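Local coordinates for protein 6-phosphofructokinase isozyme 2 (Escherichia coli, PDB 3UMO) that phosphorylates D-fructose 6-phosphate to fructose 1,6-bisphosphate using ATP with magnesium as cofactor, the first committing step of glycolysis, and works as a homodimer of the ribokinase-like PfkB family, at residues Leu13-Ile18 with Pro33-Gly38; Phe59-Ala64 with Asp87-Asn92; Ala111-Asp116 with Ser139-Val144. All blocks are in the same frame, centred on the assembly; numbering follows the deposited sequence.

Contact 1 of 3, residues Leu13-Ile18 with Pro33-Gly38; sequences LDSATI and PVFEPG
Asp14 and Glu36 face each other as a hydrogen-bonded pair of an antiparallel strand pairing, in the small four-stranded sheet that forms the lid of ribokinase-family sugar kinases, with strand 34-38 outermost within this chain. Asp14 N donates to Glu36 O at 2.8 Å, and Glu36 N returns a bond to Asp14 O. One hydrogen-bonded pair further along, Ala16 and Val34 repeat the exchange, so each of the four residues has both backbone N-H and C=O satisfied. Asp14 O takes a further contact from Phe35 CA at 3.2 Å, and Ala16 O one from Pro33 CA. The carboxylates of Asp14 and Glu36 share one face, with OD2 and OE2 4.5 Å apart, close enough that the two like charges would probably disfavour each other. Each has a mate elsewhere: Asp14 OD1 bonds Ser12 OG and Asn92 N, and Glu36 OE1 makes a weak hydrogen bond with Thr292 OG1. Asp14 belongs to the substrate-binding residues. On the other face, Leu13 CD1 packs on Phe35 CB, and the Phe35 ring meets Trp88 of the second subunit. Ser15 OG, turned anti to its carbonyl carbon (chi1 -70°), lies obliquely beside that ring, 3.2 Å from Phe35 CE1.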
loop_
_atom_site.group_PDB
_atom_site.type_symbol
_atom_site.label_atom_id
_atom_site.label_comp_id
_atom_site.label_asym_id
_atom_site.label_seq_id
_atom_site.Cartn_x
_atom_site.Cartn_y
_atom_site.Cartn_z
ATOM N N LEU A 13 20.676 -5.814 -16.361
ATOM C CA LEU A 13 21.393 -6.236 -15.168
ATOM C C LEU A 13 20.510 -5.851 -13.995
ATOM O O LEU A 13 20.429 -4.678 -13.629
ATOM C CB LEU A 13 22.747 -5.535 -15.049
ATOM C CG LEU A 13 23.560 -5.932 -13.811
ATOM C CD1 LEU A 13 24.033 -7.368 -13.951
ATOM C CD2 LEU A 13 24.746 -4.994 -13.610
ATOM N N ASP A 14 19.827 -6.830 -13.417
ATOM C CA ASP A 14 18.835 -6.531 -12.396
ATOM C C ASP A 14 19.453 -6.455 -11.008
ATOM O O ASP A 14 20.380 -7.200 -10.683
ATOM C CB ASP A 14 17.692 -7.554 -12.427
ATOM C CG ASP A 14 16.902 -7.505 -13.720
ATOM O OD1 ASP A 14 16.952 -6.461 -14.407
ATOM O OD2 ASP A 14 16.231 -8.504 -14.049
ATOM N N SER A 15 18.941 -5.533 -10.203
ATOM C CA SER A 15 19.370 -5.404 -8.818
ATOM C C SER A 15 18.282 -5.964 -7.925
ATOM O O SER A 15 17.121 -5.593 -8.058
ATOM C CB SER A 15 19.600 -3.935 -8.456
ATOM O OG SER A 15 20.742 -3.410 -9.103
ATOM N N ALA A 16 18.651 -6.864 -7.021
ATOM C CA ALA A 16 17.710 -7.343 -6.016
ATOM C C ALA A 16 18.132 -6.784 -4.666
ATOM O O ALA A 16 19.256 -7.010 -4.208
ATOM C CB ALA A 16 17.684 -8.862 -5.973
ATOM N N THR A 17 17.230 -6.043 -4.033
ATOM C CA THR A 17 17.542 -5.422 -2.755
ATOM C C THR A 17 16.461 -5.694 -1.715
ATOM O O THR A 17 15.359 -6.157 -2.048
ATOM C CB THR A 17 17.748 -3.902 -2.910
ATOM O OG1 THR A 17 18.179 -3.350 -1.662
ATOM C CG2 THR A 17 16.455 -3.220 -3.351
ATOM N N ILE A 18 16.784 -5.399 -0.458
ATOM C CA ILE A 18 15.895 -5.662 0.665
ATOM C C ILE A 18 15.682 -4.377 1.461
ATOM O O ILE A 18 16.614 -3.590 1.643
ATOM C CB ILE A 18 16.498 -6.750 1.588
ATOM C CG1 ILE A 18 16.668 -8.066 0.820
ATOM C CG2 ILE A 18 15.625 -6.978 2.796
ATOM C CD1 ILE A 18 17.542 -9.090 1.549
ATOM N N PRO A 33 22.665 -4.154 -3.364
ATOM C CA PRO A 33 21.927 -5.081 -4.231
ATOM C C PRO A 33 22.732 -6.301 -4.653
ATOM O O PRO A 33 23.961 -6.236 -4.796
ATOM C CB PRO A 33 21.609 -4.224 -5.457
ATOM C CG PRO A 33 22.709 -3.204 -5.492
ATOM C CD PRO A 33 23.010 -2.897 -4.053
ATOM N N VAL A 34 22.027 -7.414 -4.837
ATOM C CA VAL A 34 22.590 -8.587 -5.486
ATOM C C VAL A 34 22.229 -8.481 -6.959
ATOM O O VAL A 34 21.061 -8.292 -7.297
ATOM C CB VAL A 34 22.016 -9.896 -4.907
ATOM C CG1 VAL A 34 22.447 -11.088 -5.761
ATOM C CG2 VAL A 34 22.467 -10.076 -3.463
ATOM N N PHE A 35 23.221 -8.582 -7.837
ATOM C CA PHE A 35 22.953 -8.445 -9.266
ATOM C C PHE A 35 22.640 -9.786 -9.906
ATOM O O PHE A 35 23.214 -10.812 -9.543
ATOM C CB PHE A 35 24.124 -7.769 -9.983
ATOM C CG PHE A 35 24.437 -6.400 -9.455
ATOM C CD1 PHE A 35 23.567 -5.349 -9.677
ATOM C CD2 PHE A 35 25.591 -6.166 -8.719
ATOM C CE1 PHE A 35 23.837 -4.079 -9.188
ATOM C CE2 PHE A 35 25.869 -4.897 -8.221
ATOM C CZ PHE A 35 24.988 -3.851 -8.460
ATOM N N GLU A 36 21.710 -9.773 -10.853
ATOM C CA GLU A 36 21.346 -10.994 -11.562
ATOM C C GLU A 36 21.028 -10.672 -13.017
ATOM O O GLU A 36 20.633 -9.546 -13.341
ATOM C CB GLU A 36 20.148 -11.677 -10.892
ATOM C CG GLU A 36 18.812 -11.020 -11.188
ATOM C CD GLU A 36 17.742 -11.377 -10.169
ATOM O OE1 GLU A 36 18.085 -11.948 -9.109
ATOM O OE2 GLU A 36 16.557 -11.078 -10.427
ATOM N N PRO A 37 21.216 -11.662 -13.905
ATOM C CA PRO A 37 20.877 -11.470 -15.317
ATOM C C PRO A 37 19.379 -11.283 -15.513
ATOM O O PRO A 37 18.568 -11.957 -14.876
ATOM C CB PRO A 37 21.333 -12.782 -15.966
ATOM C CG PRO A 37 22.386 -13.315 -15.048
ATOM C CD PRO A 37 21.900 -12.948 -13.676
ATOM N N GLY A 38 19.015 -10.359 -16.389
ATOM C CA GLY A 38 17.616 -10.119 -16.673
ATOM C C GLY A 38 17.367 -10.157 -18.161
ATOM O O GLY A 38 18.285 -9.953 -18.955
#

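Contact 2 of 3, residues Phe59-Ala64 with Asp87-Asn92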
loop_
_atom_site.group_PDB
_atom_site.type_symbol
_atom_site.label_atom_id
_atom_site.label_comp_id
_atom_site.label_asym_id
_atom_site.label_seq_id
_atom_site.Cartn_x
_atom_site.Cartn_y
_atom_site.Cartn_z
ATOM N N PHE A 59 22.717 -11.373 -27.235
ATOM C CA PHE A 59 22.195 -10.099 -26.730
ATOM C C PHE A 59 23.214 -8.967 -26.840
ATOM O O PHE A 59 24.422 -9.212 -26.874
ATOM C CB PHE A 59 21.712 -10.234 -25.270
ATOM C CG PHE A 59 22.783 -10.670 -24.306
ATOM C CD1 PHE A 59 23.546 -9.730 -23.623
ATOM C CD2 PHE A 59 23.014 -12.021 -24.066
ATOM C CE1 PHE A 59 24.538 -10.127 -22.728
ATOM C CE2 PHE A 59 24.002 -12.430 -23.171
ATOM C CZ PHE A 59 24.765 -11.480 -22.501
ATOM N N PRO A 60 22.723 -7.717 -26.904
ATOM C CA PRO A 60 23.614 -6.559 -26.844
ATOM C C PRO A 60 24.016 -6.287 -25.402
ATOM O O PRO A 60 23.189 -6.406 -24.491
ATOM C CB PRO A 60 22.735 -5.417 -27.361
ATOM C CG PRO A 60 21.340 -5.817 -26.966
ATOM C CD PRO A 60 21.309 -7.324 -27.082
ATOM N N ALA A 61 25.276 -5.927 -25.200
ATOM C CA ALA A 61 25.759 -5.566 -23.877
ATOM C C ALA A 61 26.575 -4.283 -23.977
ATOM O O ALA A 61 27.361 -4.108 -24.911
ATOM C CB ALA A 61 26.601 -6.686 -23.301
ATOM N N GLY A 62 26.394 -3.392 -23.009
ATOM C CA GLY A 62 27.087 -2.117 -23.033
ATOM C C GLY A 62 27.546 -1.663 -21.663
ATOM O O GLY A 62 26.838 -1.830 -20.668
ATOM N N GLY A 63 28.743 -1.088 -21.612
ATOM C CA GLY A 63 29.267 -0.534 -20.379
ATOM C C GLY A 63 29.610 -1.569 -19.329
ATOM O O GLY A 63 29.606 -2.776 -19.593
ATOM N N ALA A 64 29.903 -1.087 -18.125
ATOM C CA ALA A 64 30.305 -1.949 -17.020
ATOM C C ALA A 64 29.157 -2.835 -16.550
ATOM O O ALA A 64 29.380 -3.934 -16.048
ATOM C CB ALA A 64 30.836 -1.115 -15.866
ATOM N N ASP A 87 24.931 2.299 -25.850
ATOM C CA ASP A 87 24.127 2.620 -24.674
ATOM C C ASP A 87 24.302 1.530 -23.615
ATOM O O ASP A 87 24.210 0.337 -23.921
ATOM C CB ASP A 87 22.655 2.762 -25.078
ATOM C CG ASP A 87 21.833 3.545 -24.063
ATOM O OD1 ASP A 87 22.426 4.200 -23.175
ATOM O OD2 ASP A 87 20.588 3.512 -24.170
ATOM N N TRP A 88 24.551 1.931 -22.372
ATOM C CA TRP A 88 24.876 0.965 -21.323
ATOM C C TRP A 88 23.685 0.092 -20.912
ATOM O O TRP A 88 22.538 0.552 -20.873
ATOM C CB TRP A 88 25.488 1.662 -20.093
ATOM C CG TRP A 88 24.483 2.347 -19.201
ATOM C CD1 TRP A 88 23.697 1.768 -18.237
ATOM C CD2 TRP A 88 24.171 3.746 -19.183
ATOM N NE1 TRP A 88 22.911 2.721 -17.633
ATOM C CE2 TRP A 88 23.185 3.939 -18.191
ATOM C CE3 TRP A 88 24.627 4.846 -19.909
ATOM C CZ2 TRP A 88 22.649 5.198 -17.913
ATOM C CZ3 TRP A 88 24.095 6.093 -19.629
ATOM C CH2 TRP A 88 23.115 6.258 -18.641
ATOM N N THR A 89 23.972 -1.168 -20.596
ATOM C CA THR A 89 22.948 -2.133 -20.195
ATOM C C THR A 89 22.147 -1.617 -18.998
ATOM O O THR A 89 22.721 -1.283 -17.958
ATOM C CB THR A 89 23.585 -3.506 -19.870
ATOM O OG1 THR A 89 24.156 -4.053 -21.067
ATOM C CG2 THR A 89 22.545 -4.483 -19.310
ATOM N N ARG A 90 20.827 -1.544 -19.168
ATOM C CA ARG A 90 19.933 -0.957 -18.169
ATOM C C ARG A 90 19.634 -1.915 -17.020
ATOM O O ARG A 90 19.874 -3.120 -17.123
ATOM C CB ARG A 90 18.626 -0.497 -18.824
ATOM C CG ARG A 90 18.784 0.672 -19.784
ATOM C CD ARG A 90 19.358 1.894 -19.078
ATOM N NE ARG A 90 19.189 3.121 -19.858
ATOM C CZ ARG A 90 20.129 3.660 -20.629
ATOM N NH1 ARG A 90 19.878 4.782 -21.294
ATOM N NH2 ARG A 90 21.320 3.081 -20.738
ATOM N N GLN A 91 19.105 -1.367 -15.929
ATOM C CA GLN A 91 18.866 -2.135 -14.711
ATOM C C GLN A 91 17.411 -2.073 -14.267
ATOM O O GLN A 91 16.834 -0.984 -14.169
ATOM C CB GLN A 91 19.728 -1.590 -13.573
ATOM C CG GLN A 91 21.220 -1.502 -13.866
ATOM C CD GLN A 91 22.053 -1.622 -12.598
ATOM O OE1 GLN A 91 22.872 -0.758 -12.292
ATOM N NE2 GLN A 91 21.839 -2.704 -11.852
ATOM N N ASN A 92 16.815 -3.234 -14.000
ATOM C CA ASN A 92 15.517 -3.269 -13.331
ATOM C C ASN A 92 15.722 -3.513 -11.840
ATOM O O ASN A 92 16.790 -3.966 -11.425
ATOM C CB ASN A 92 14.593 -4.329 -13.938
ATOM C CG ASN A 92 14.198 -4.003 -15.356
ATOM O OD1 ASN A 92 14.127 -2.834 -15.730
ATOM N ND2 ASN A 92 13.952 -5.031 -16.159
HETATM O O HOH W 1 22.272 -4.228 -22.900
#
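The backbones of Gly62 and Trp88 pass with their CA atoms 4.2 Å apart, between strand 55-61 of the central parallel sheet and helix 63-75 in this ribokinase-like fold, where the 87-92 loop leads on to the lid strand 93-97. Two bonds join the segments, both between Gly62 and Thr89. Thr89 N reaches Gly62 O at 2.9 Å on a nearly straight N-H line (173°), although the donor stands above the carbonyl plane. In return, Gly62 N donates to Thr89 OG1 at 3.0 Å. The threonine can receive it because OG1 lies beside its own backbone N and anti to the carbonyl carbon (chi1 -65°), which puts the hydroxyl near the amide, so that both meet Gly62. The hydroxyl also meets a water at 2.6 Å, and that water donates to Pro60 O, extending the link two residues back along the chain, from Gly62 to Pro60. A valine in place of Thr89 would probably leave Gly62 N without its acceptor and the water without one of its partners. Gly62 suits this close passage, since a side chain there would run into Asp87 O. Trp88 leads its indole away from the 59-64 segment, and Arg90 folds back over it: NH2 stands 3.2 Å above the centre of the ring system. The same nitrogen forms a salt bridge with Asp87 OD1, approaching from above the carboxylate plane, and makes a weak bond to Trp88 O. Arg90, one of the substrate-binding residues, is thus held within its own loop, while Thr89 O takes a hydrogen bond from Thr65 OG1. Thr89 OG1 comes to 3.6 Å from Ala61 CA.

Contact 3 of 3, residues Ala111-Asp116 with Ser139-Val144; sequences AALNED and SLPPGV
Leu113 and Ala112 run past the Pro141-Val144 turn with a single backbone hydrogen bond between the segments: Leu113 N to Pro142 O, 3.0 Å, with an N-H...O angle of 161°. The same carbonyl oxygen takes a CA-H contact from Ala112 CA at 3.4 Å, so one acceptor serves two neighbouring residues. In the opposite sense, Gly143 CA approaches Leu113 O. The turn is type II, and Gly143 sits in it with positive phi (99°), where a CB would be jammed against the preceding carbonyl and would also strike Leu113 O. In this ribokinase-like alpha/beta fold, 111-116 leads from the lid strand 103-107 into helix 115-125, which Asn114 caps through its OD1 on Glu117 N, and 139-144 joins strand 133-137 of the central sheet to helix 146-158. Between them the side chains are apolar. Leu113, with CD1 anti to CA (chi2 180°), presents that methyl to Pro141 CG, 3.8 Å from CD1, the two side chains meeting at a slant. Val144 instead lies alongside Leu113, pointing the same way, with CG2 3.8 Å from Leu113 CB. Pro141 CB also touches Ala111 O at 3.3 Å.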
loop_
_atom_site.group_PDB
_atom_site.type_symbol
_atom_site.label_atom_id
_atom_site.label_comp_id
_atom_site.label_asym_id
_atom_site.label_seq_id
_atom_site.Cartn_x
_atom_site.Cartn_y
_atom_site.Cartn_z
ATOM N N ALA A 111 18.221 -0.865 -22.758
ATOM C CA ALA A 111 19.047 0.136 -23.425
ATOM C C ALA A 111 18.627 0.316 -24.880
ATOM O O ALA A 111 18.058 -0.584 -25.500
ATOM C CB ALA A 111 20.518 -0.247 -23.350
ATOM N N ALA A 112 18.926 1.485 -25.426
ATOM C CA ALA A 112 18.642 1.757 -26.829
ATOM C C ALA A 112 19.551 0.930 -27.733
ATOM O O ALA A 112 20.659 0.556 -27.342
ATOM C CB ALA A 112 18.800 3.237 -27.126
ATOM N N LEU A 113 19.067 0.642 -28.938
ATOM C CA LEU A 113 19.857 -0.061 -29.942
ATOM C C LEU A 113 19.856 0.788 -31.199
ATOM O O LEU A 113 18.792 1.191 -31.664
ATOM C CB LEU A 113 19.236 -1.421 -30.270
ATOM C CG LEU A 113 19.633 -2.662 -29.474
ATOM C CD1 LEU A 113 18.874 -3.873 -30.004
ATOM C CD2 LEU A 113 21.132 -2.889 -29.564
ATOM N N ASN A 114 21.028 1.076 -31.753
ATOM C CA ASN A 114 21.048 1.779 -33.032
ATOM C C ASN A 114 20.929 0.784 -34.179
ATOM O O ASN A 114 20.910 -0.424 -33.953
ATOM C CB ASN A 114 22.265 2.709 -33.185
ATOM C CG ASN A 114 23.596 1.970 -33.148
ATOM O OD1 ASN A 114 23.724 0.854 -33.651
ATOM N ND2 ASN A 114 24.601 2.606 -32.556
ATOM N N GLU A 115 20.840 1.287 -35.403
ATOM C CA GLU A 115 20.631 0.413 -36.549
ATOM C C GLU A 115 21.828 -0.499 -36.810
ATOM O O GLU A 115 21.653 -1.665 -37.155
ATOM C CB GLU A 115 20.276 1.227 -37.791
ATOM C CG GLU A 115 18.906 1.884 -37.707
ATOM C CD GLU A 115 18.634 2.822 -38.867
ATOM O OE1 GLU A 115 19.592 3.442 -39.376
ATOM O OE2 GLU A 115 17.459 2.940 -39.269
ATOM N N ASP A 116 23.038 0.027 -36.630
ATOM C CA ASP A 116 24.246 -0.773 -36.824
ATOM C C ASP A 116 24.276 -1.954 -35.861
ATOM O O ASP A 116 24.553 -3.087 -36.256
ATOM C CB ASP A 116 25.498 0.080 -36.626
ATOM C CG ASP A 116 26.776 -0.745 -36.670
ATOM O OD1 ASP A 116 26.881 -1.645 -37.532
ATOM O OD2 ASP A 116 27.676 -0.493 -35.843
ATOM N N SER A 139 10.948 -7.897 -24.301
ATOM C CA SER A 139 10.441 -6.651 -24.864
ATOM C C SER A 139 11.299 -6.135 -26.018
ATOM O O SER A 139 12.419 -6.609 -26.244
ATOM C CB SER A 139 10.363 -5.579 -23.774
ATOM O OG SER A 139 11.646 -5.303 -23.231
ATOM N N LEU A 140 10.761 -5.156 -26.741
ATOM C CA LEU A 140 11.483 -4.492 -27.824
ATOM C C LEU A 140 12.073 -3.184 -27.307
ATOM O O LEU A 140 11.336 -2.314 -26.833
ATOM C CB LEU A 140 10.542 -4.202 -29.000
ATOM C CG LEU A 140 11.236 -3.682 -30.260
ATOM C CD1 LEU A 140 12.015 -4.804 -30.930
ATOM C CD2 LEU A 140 10.241 -3.057 -31.237
ATOM N N PRO A 141 13.405 -3.040 -27.392
ATOM C CA PRO A 141 14.081 -1.850 -26.864
ATOM C C PRO A 141 13.886 -0.654 -27.781
ATOM O O PRO A 141 13.534 -0.845 -28.952
ATOM C CB PRO A 141 15.554 -2.271 -26.854
ATOM C CG PRO A 141 15.660 -3.235 -27.991
ATOM C CD PRO A 141 14.363 -4.003 -27.967
ATOM N N PRO A 142 14.103 0.565 -27.259
ATOM C CA PRO A 142 14.017 1.766 -28.095
ATOM C C PRO A 142 15.032 1.698 -29.228
ATOM O O PRO A 142 16.105 1.113 -29.050
ATOM C CB PRO A 142 14.412 2.895 -27.134
ATOM C CG PRO A 142 14.185 2.354 -25.770
ATOM C CD PRO A 142 14.442 0.880 -25.859
ATOM N N GLY A 143 14.699 2.276 -30.377
ATOM C CA GLY A 143 15.635 2.346 -31.486
ATOM C C GLY A 143 15.429 1.288 -32.554
ATOM O O GLY A 143 16.078 1.323 -33.601
ATOM N N VAL A 144 14.530 0.343 -32.298
ATOM C CA VAL A 144 14.284 -0.735 -33.250
ATOM C C VAL A 144 12.871 -0.673 -33.823
ATOM O O VAL A 144 11.893 -0.888 -33.108
ATOM C CB VAL A 144 14.495 -2.116 -32.605
ATOM C CG1 VAL A 144 14.369 -3.215 -33.657
ATOM C CG2 VAL A 144 15.854 -2.186 -31.924
#

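Contact 2 is the buried one and sits between the others, which are both partly buried. It touches contact 1 through Leu13 N with Arg90 O and Ser15 N with Asn92 O, which carry the lid sheet onto the 87-92 loop, and contact 3 through Asp87 OD2 with Ala112 N and Pro60 against Leu113. Contacts 1 and 3 do not touch, their nearest atoms being about 8 Å apart. The chemistry of the three follows their place: regular strand pairing in the lid, two bonds and a bridging water where the 59-64 segment meets the loop, and mostly apolar packing in the connections of contact 3. The second subunit reaches contacts 1 and 2 but not contact 3.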